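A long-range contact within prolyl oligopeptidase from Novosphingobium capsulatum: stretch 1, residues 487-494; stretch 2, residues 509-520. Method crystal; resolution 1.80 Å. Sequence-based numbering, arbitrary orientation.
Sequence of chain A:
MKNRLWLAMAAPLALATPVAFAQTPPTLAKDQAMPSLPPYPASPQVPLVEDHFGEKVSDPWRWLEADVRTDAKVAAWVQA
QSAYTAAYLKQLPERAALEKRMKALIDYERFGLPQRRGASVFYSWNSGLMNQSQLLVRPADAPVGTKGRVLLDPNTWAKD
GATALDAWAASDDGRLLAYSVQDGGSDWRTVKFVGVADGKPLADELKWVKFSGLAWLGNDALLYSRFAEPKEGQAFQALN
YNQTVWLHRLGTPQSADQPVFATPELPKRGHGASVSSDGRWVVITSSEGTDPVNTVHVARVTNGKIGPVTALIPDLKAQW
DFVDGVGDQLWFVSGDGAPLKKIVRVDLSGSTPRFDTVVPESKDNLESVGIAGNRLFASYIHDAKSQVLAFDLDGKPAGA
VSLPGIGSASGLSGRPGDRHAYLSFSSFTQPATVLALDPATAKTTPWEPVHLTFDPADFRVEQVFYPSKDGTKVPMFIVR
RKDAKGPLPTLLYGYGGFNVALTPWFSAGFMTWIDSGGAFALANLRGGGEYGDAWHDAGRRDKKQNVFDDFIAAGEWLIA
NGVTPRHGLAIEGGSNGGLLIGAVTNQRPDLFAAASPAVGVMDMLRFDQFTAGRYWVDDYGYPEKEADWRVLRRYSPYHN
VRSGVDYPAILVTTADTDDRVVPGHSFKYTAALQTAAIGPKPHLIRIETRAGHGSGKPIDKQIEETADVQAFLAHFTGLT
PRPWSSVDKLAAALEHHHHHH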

# COMPACT_ATOMS: atom_id res chain seq x y z
N PRO A 487 -11.28 -10.97 26.13
CA PRO A 487 -11.49 -11.64 24.84
C PRO A 487 -12.62 -11.01 24.03
O PRO A 487 -13.66 -10.68 24.59
CB PRO A 487 -11.84 -13.09 25.22
CG PRO A 487 -11.52 -13.24 26.66
CD PRO A 487 -11.29 -11.91 27.28
N LEU A 488 -12.42 -10.85 22.73
CA LEU A 488 -13.42 -10.22 21.87
C LEU A 488 -13.62 -11.04 20.59
O LEU A 488 -12.69 -11.69 20.15
CB LEU A 488 -12.93 -8.83 21.49
CG LEU A 488 -13.01 -7.75 22.56
CD1 LEU A 488 -12.44 -6.45 22.00
CD2 LEU A 488 -14.46 -7.58 23.02
N PRO A 489 -14.81 -10.99 19.98
CA PRO A 489 -14.92 -11.46 18.59
C PRO A 489 -13.80 -10.83 17.74
O PRO A 489 -13.52 -9.62 17.84
CB PRO A 489 -16.27 -10.95 18.15
CG PRO A 489 -17.05 -10.92 19.43
CD PRO A 489 -16.09 -10.52 20.51
N THR A 490 -13.15 -11.65 16.92
CA THR A 490 -11.91 -11.26 16.29
C THR A 490 -11.98 -11.59 14.82
O THR A 490 -12.45 -12.65 14.43
CB THR A 490 -10.72 -11.99 16.94
OG1 THR A 490 -10.61 -11.60 18.31
CG2 THR A 490 -9.39 -11.61 16.31
N LEU A 491 -11.50 -10.65 14.01
CA LEU A 491 -11.33 -10.81 12.59
C LEU A 491 -9.82 -10.91 12.34
O LEU A 491 -9.08 -9.95 12.57
CB LEU A 491 -11.92 -9.60 11.87
CG LEU A 491 -12.07 -9.66 10.34
CD1 LEU A 491 -12.89 -8.45 9.85
CD2 LEU A 491 -10.76 -9.65 9.67
N LEU A 492 -9.38 -12.07 11.84
CA LEU A 492 -7.97 -12.37 11.55
C LEU A 492 -7.78 -12.42 10.05
O LEU A 492 -8.43 -13.21 9.39
CB LEU A 492 -7.58 -13.70 12.17
CG LEU A 492 -6.27 -14.32 11.74
CD1 LEU A 492 -5.08 -13.41 12.14
CD2 LEU A 492 -6.13 -15.72 12.31
N TYR A 493 -6.90 -11.58 9.55
CA TYR A 493 -6.59 -11.41 8.14
C TYR A 493 -5.19 -11.90 7.80
O TYR A 493 -4.26 -11.84 8.61
CB TYR A 493 -6.73 -9.93 7.80
CG TYR A 493 -6.52 -9.60 6.35
CD1 TYR A 493 -7.57 -9.69 5.44
CD2 TYR A 493 -5.29 -9.20 5.88
CE1 TYR A 493 -7.38 -9.39 4.13
CE2 TYR A 493 -5.11 -8.88 4.53
CZ TYR A 493 -6.17 -8.99 3.68
OH TYR A 493 -6.02 -8.70 2.36
N GLY A 494 -5.06 -12.47 6.61
CA GLY A 494 -3.75 -12.83 6.11
C GLY A 494 -3.76 -12.87 4.59
O GLY A 494 -4.80 -12.78 3.97
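Stretch 2 (509-520) GFMTWIDSGGAF

The carbonyl oxygen of Ala519 serves both stretches at once: it accepts a hydrogen bond from the backbone of stretch 1 (Leu491 N to Ala519 O, 2.9 Å) and another from the indole of its own stretch (Trp513 NE1 to Ala519 O, 2.8 Å). The bond ties the Trp513 indole to the strand pairing, and its ring becomes a surface on which Leu491 rests.

Stretch 2 reaches this position by reversing its direction. It enters as the last part of a helix, residues 509-514, which runs nearly antiparallel to the strand of residues 490-493; the angle between their N-to-C directions is 155° (signed crossing angle -155°), and the axes approach to 9.8 Å. Asp515 is the first residue to leave helical geometry, and a type I turn from Ile514 to Gly517 ends the helical run. Gly517 has a positive phi of 93°, a conformation in which a CB would be jammed against the carbonyl oxygen of Ser516. Gly518 is constrained differently: an ideal CB there would lie 2.3 Å from Trp513 NE1, so the absence of a side chain leaves room for the indole. The backbone hydrogen bond from Gly518 N to Trp513 O, 3.1 Å, also ties the turn to the end of the helix.

Beyond the glycines the chain is extended, and Ala519 and Phe520 run parallel to stretch 1. Thr490 pairs with Ala519 (CA to CA, 4.5 Å) and Leu491 with Phe520 (CA to CA, 5.0 Å). Ala519 holds the register through both of its backbone polar groups. Its amide donates to the residue just before the strand, Ala519 N to Pro489 O at 2.8 Å, while its carbonyl receives the Leu491 amide; both bonds are close to linear, with angles of 167° at the hydrogen. A CA-H...O contact, Thr490 CA to Ala519 O at 3.2 Å, accompanies them.

Side chains of the paired residues alternate between the two faces of the sheet. On the face of Thr490 and Ala519, the alanine methyl packs against the threonine hydroxyl (Ala519 CB to Thr490 OG1, 3.5 Å) and near the leucine that precedes the strand (Ala519 CB to Leu488 CB, 4.2 Å). Leu488 also extends toward the turn, bringing Leu488 CD2 to 3.7 Å from Gly517 O.

The face of Leu491 and Phe520 carries the aromatic packing. Leu491 CB lies over the face of the Trp513 five-membered ring, 3.7 Å from its centroid and 18° off the normal, a CH-pi contact, while Leu491 CD2 reaches Phe520 CD1 at 4.0 Å and Phe510 CE1 at 4.4 Å. Further along the strand, Tyr493 meets both phenylalanines. Phe510 directs its edge toward the tyrosine face, with Phe510 CZ 3.5 Å from Tyr493 CD1 and the ring planes at 60°, and Tyr493 CB lies 3.9 Å from Phe520 CE1. The contact buries 542 Å² in all, summed over both stretches.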

# COMPACT_ATOMS: atom_id res chain seq x y z
N GLY A 509 -12.66 -0.50 6.03
CA GLY A 509 -13.32 -1.74 6.39
C GLY A 509 -12.86 -2.34 7.70
O GLY A 509 -13.68 -2.62 8.57
N PHE A 510 -11.57 -2.43 7.91
CA PHE A 510 -11.07 -3.00 9.18
C PHE A 510 -11.42 -2.08 10.35
O PHE A 510 -11.79 -2.57 11.43
CB PHE A 510 -9.60 -3.31 9.16
CG PHE A 510 -9.23 -4.42 8.18
CD1 PHE A 510 -10.15 -5.44 7.87
CD2 PHE A 510 -8.02 -4.41 7.56
CE1 PHE A 510 -9.82 -6.43 6.90
CE2 PHE A 510 -7.67 -5.41 6.63
CZ PHE A 510 -8.58 -6.40 6.29
N MET A 511 -11.39 -0.79 10.11
CA MET A 511 -11.73 0.18 11.17
C MET A 511 -13.18 0.08 11.62
O MET A 511 -13.50 0.34 12.78
CB MET A 511 -11.43 1.58 10.68
CG MET A 511 -11.50 2.66 11.76
SD MET A 511 -10.15 2.43 12.98
CE MET A 511 -11.04 2.90 14.30
N THR A 512 -14.05 -0.26 10.68
CA THR A 512 -15.47 -0.46 10.98
C THR A 512 -15.61 -1.57 12.03
O THR A 512 -16.40 -1.45 12.98
CB THR A 512 -16.24 -0.83 9.67
OG1 THR A 512 -16.16 0.24 8.72
CG2 THR A 512 -17.77 -1.07 9.93
N TRP A 513 -14.90 -2.69 11.82
CA TRP A 513 -14.94 -3.79 12.77
C TRP A 513 -14.39 -3.37 14.12
O TRP A 513 -15.03 -3.59 15.13
CB TRP A 513 -14.13 -4.98 12.26
CG TRP A 513 -14.10 -6.19 13.08
CD1 TRP A 513 -13.15 -6.55 13.97
CD2 TRP A 513 -15.06 -7.25 13.07
NE1 TRP A 513 -13.46 -7.76 14.52
CE2 TRP A 513 -14.62 -8.22 13.98
CE3 TRP A 513 -16.23 -7.49 12.36
CZ2 TRP A 513 -15.30 -9.42 14.19
CZ3 TRP A 513 -16.91 -8.70 12.56
CH2 TRP A 513 -16.45 -9.63 13.49
N ILE A 514 -13.21 -2.75 14.14
CA ILE A 514 -12.56 -2.34 15.40
C ILE A 514 -13.41 -1.31 16.16
O ILE A 514 -13.57 -1.41 17.39
CB ILE A 514 -11.19 -1.78 15.10
CG1 ILE A 514 -10.30 -2.85 14.40
CG2 ILE A 514 -10.56 -1.20 16.39
CD1 ILE A 514 -9.17 -2.25 13.56
N ASP A 515 -13.97 -0.35 15.43
CA ASP A 515 -14.81 0.67 16.06
C ASP A 515 -16.27 0.24 16.21
O ASP A 515 -17.15 1.08 16.52
CB ASP A 515 -14.68 1.98 15.35
CG ASP A 515 -15.16 3.15 16.21
OD1 ASP A 515 -14.99 3.13 17.46
OD2 ASP A 515 -15.74 4.11 15.73
N SER A 516 -16.52 -1.06 16.03
CA SER A 516 -17.77 -1.69 16.43
C SER A 516 -17.60 -2.62 17.66
O SER A 516 -18.54 -3.27 18.07
CB SER A 516 -18.36 -2.45 15.23
OG SER A 516 -18.69 -1.53 14.19
N GLY A 517 -16.41 -2.63 18.27
CA GLY A 517 -16.09 -3.46 19.42
C GLY A 517 -15.47 -4.83 19.15
O GLY A 517 -15.47 -5.71 20.03
N GLY A 518 -15.00 -5.05 17.91
CA GLY A 518 -14.32 -6.29 17.57
C GLY A 518 -12.81 -6.09 17.64
O GLY A 518 -12.32 -4.96 17.59
N ALA A 519 -12.07 -7.19 17.76
CA ALA A 519 -10.62 -7.16 17.66
C ALA A 519 -10.22 -7.50 16.25
O ALA A 519 -10.92 -8.27 15.57
CB ALA A 519 -10.00 -8.13 18.62
N PHE A 520 -9.15 -6.86 15.78
CA PHE A 520 -8.56 -7.13 14.49
C PHE A 520 -7.14 -7.65 14.68
O PHE A 520 -6.36 -7.15 15.51
CB PHE A 520 -8.62 -5.89 13.61
CG PHE A 520 -7.88 -6.03 12.31
CD1 PHE A 520 -8.38 -6.82 11.29
CD2 PHE A 520 -6.66 -5.41 12.12
CE1 PHE A 520 -7.73 -6.93 10.07
CE2 PHE A 520 -5.96 -5.54 10.91
CZ PHE A 520 -6.51 -6.32 9.88